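Local atomic coordinates of Mll8374 protein (Mesorhizobium loti, PDB entry 3B5E), a protein that probably hydrolyses carboxylic ester bonds as a serine carboxylesterase of the alpha/beta-hydrolase kind. Residues L128-P133 against P146-V151. Residues are numbered along the deposited sequence; the frame is centred on the assembly and turned at random.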
loop_
_atom_site.group_PDB
_atom_site.type_symbol
_atom_site.label_atom_id
_atom_site.label_comp_id
_atom_site.label_asym_id
_atom_site.label_seq_id
_atom_site.Cartn_x
_atom_site.Cartn_y
_atom_site.Cartn_z
ATOM N N LEU A 128 4.564 4.225 6.299
ATOM C CA LEU A 128 3.692 3.947 7.420
ATOM C C LEU A 128 4.344 2.923 8.337
ATOM O O LEU A 128 4.353 3.100 9.557
ATOM C CB LEU A 128 2.321 3.483 6.924
ATOM C CG LEU A 128 1.243 3.131 7.957
ATOM C CD1 LEU A 128 0.840 4.344 8.833
ATOM C CD2 LEU A 128 0.052 2.494 7.236
HETATM N N MSE A 129 4.868 1.841 7.758
HETATM C CA MSE A 129 5.573 0.814 8.547
HETATM C C MSE A 129 6.739 1.385 9.361
HETATM O O MSE A 129 6.933 1.013 10.511
HETATM C CB MSE A 129 6.118 -0.315 7.650
HETATM C CG MSE A 129 5.048 -1.168 6.995
HETATM SE SE MSE A 129 5.846 -2.327 5.587
HETATM C CE MSE A 129 7.294 -2.891 6.597
ATOM N N LEU A 130 7.507 2.289 8.755
ATOM C CA LEU A 130 8.724 2.796 9.379
ATOM C C LEU A 130 8.455 3.906 10.369
ATOM O O LEU A 130 9.158 4.032 11.362
ATOM C CB LEU A 130 9.698 3.247 8.301
ATOM C CG LEU A 130 10.317 2.074 7.524
ATOM C CD1 LEU A 130 10.834 2.576 6.195
ATOM C CD2 LEU A 130 11.406 1.372 8.352
ATOM N N LEU A 131 7.407 4.679 10.126
ATOM C CA LEU A 131 7.100 5.832 10.952
ATOM C C LEU A 131 6.036 5.556 12.036
ATOM O O LEU A 131 6.014 6.257 13.044
ATOM C CB LEU A 131 6.661 6.994 10.068
ATOM C CG LEU A 131 7.691 7.595 9.099
ATOM C CD1 LEU A 131 7.028 8.552 8.128
ATOM C CD2 LEU A 131 8.849 8.336 9.827
ATOM N N HIS A 132 5.159 4.567 11.828
ATOM C CA HIS A 132 4.042 4.298 12.718
ATOM C C HIS A 132 3.913 2.825 12.936
ATOM O O HIS A 132 3.008 2.208 12.413
ATOM C CB HIS A 132 2.762 4.870 12.150
ATOM C CG HIS A 132 2.817 6.352 12.026
ATOM N ND1 HIS A 132 2.575 7.186 13.088
ATOM C CD2 HIS A 132 3.196 7.150 10.999
ATOM C CE1 HIS A 132 2.738 8.442 12.704
ATOM N NE2 HIS A 132 3.145 8.445 11.451
ATOM N N PRO A 133 4.850 2.255 13.698
ATOM C CA PRO A 133 4.825 0.830 13.937
ATOM C C PRO A 133 3.618 0.390 14.778
ATOM O O PRO A 133 3.050 1.168 15.547
ATOM C CB PRO A 133 6.127 0.585 14.697
ATOM C CG PRO A 133 6.434 1.884 15.343
ATOM C CD PRO A 133 5.986 2.910 14.377
ATOM N N PRO A 146 12.525 3.467 -2.104
ATOM C CA PRO A 146 12.719 4.255 -0.892
ATOM C C PRO A 146 12.391 5.724 -1.147
ATOM O O PRO A 146 12.711 6.258 -2.211
ATOM C CB PRO A 146 14.228 4.083 -0.573
ATOM C CG PRO A 146 14.673 2.879 -1.403
ATOM C CD PRO A 146 13.802 2.944 -2.629
ATOM N N VAL A 147 11.715 6.334 -0.179
ATOM C CA VAL A 147 11.254 7.736 -0.268
ATOM C C VAL A 147 11.622 8.603 0.940
ATOM O O VAL A 147 11.556 9.827 0.854
ATOM C CB VAL A 147 9.720 7.836 -0.506
ATOM C CG1 VAL A 147 9.333 7.121 -1.807
ATOM C CG2 VAL A 147 8.877 7.258 0.675
ATOM N N LEU A 148 11.981 7.977 2.063
ATOM C CA LEU A 148 12.280 8.675 3.295
ATOM C C LEU A 148 13.757 8.949 3.344
ATOM O O LEU A 148 14.549 8.056 3.149
ATOM C CB LEU A 148 11.920 7.850 4.530
ATOM C CG LEU A 148 10.521 7.935 5.101
ATOM C CD1 LEU A 148 10.472 7.055 6.377
ATOM C CD2 LEU A 148 10.171 9.406 5.381
ATOM N N ASP A 149 14.133 10.181 3.617
ATOM C CA ASP A 149 15.543 10.511 3.742
ATOM C C ASP A 149 16.133 10.052 5.073
ATOM O O ASP A 149 17.281 9.631 5.115
ATOM C CB ASP A 149 15.770 12.021 3.629
ATOM C CG ASP A 149 15.508 12.566 2.223
ATOM O OD1 ASP A 149 15.389 11.758 1.259
ATOM O OD2 ASP A 149 15.406 13.824 2.123
ATOM N N HIS A 150 15.381 10.190 6.151
ATOM C CA HIS A 150 15.837 9.747 7.456
ATOM C C HIS A 150 14.811 8.736 7.973
ATOM O O HIS A 150 13.597 8.993 7.980
ATOM C CB HIS A 150 16.050 10.935 8.404
ATOM C CG HIS A 150 16.978 11.980 7.850
ATOM N ND1 HIS A 150 18.259 11.689 7.419
ATOM C CD2 HIS A 150 16.801 13.306 7.625
ATOM C CE1 HIS A 150 18.833 12.791 6.967
ATOM N NE2 HIS A 150 17.970 13.786 7.080
ATOM N N VAL A 151 15.307 7.551 8.318
ATOM C CA VAL A 151 14.466 6.452 8.755
ATOM C C VAL A 151 14.716 6.281 10.232
ATOM O O VAL A 151 15.862 6.206 10.647
ATOM C CB VAL A 151 14.820 5.155 7.986
ATOM C CG1 VAL A 151 13.851 4.070 8.321
ATOM C CG2 VAL A 151 14.840 5.420 6.469
#
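Apolar packing alone joins Leu-130 and Leu-131, on the last turn of helix 120-131, to Leu-148 and Val-151 of the loop 146-151; no hydrogen bond crosses between the two segments, which bury 184 Å². Leu-131 and Leu-148 meet tip to tip: the single methyl CD1 of Leu-148 sits 3.9 Å from CG of Leu-131 and almost equally far from both of its methyls, so it rests against the fork of the isopropyl group. CD1 of Leu-148 also reaches CB of Leu-130, more loosely at 4.3 Å. The second pairing is closer, and its side chains pass at a slant, with CD2 of Leu-130 3.6 Å from CG1 of Val-151 and CD1 of Leu-130 4.0 Å from that same methyl. Val-151 places CG1 there by setting it anti to its backbone N (chi1 -173°).

The sheet order 1-3-2-4-5-6-7, its first strand antiparallel, marks the alpha/beta-hydrolase fold. Helix 120-131 follows the apparent nucleophile elbow around Ser-119, and the loop leaves strand 138-142; the contact therefore lies at the far end of the helix from that serine.

Polar bonds run beside the apolar patch. His-132 N donates to Leu-128 O at 2.8 Å, while Thr-154 OG1, further along the same loop, is hydrogen-bonded to Leu-130 O. The side-chain amide of Gln-85 bonds both Asp-149 N and Val-147 O, bracketing Leu-148.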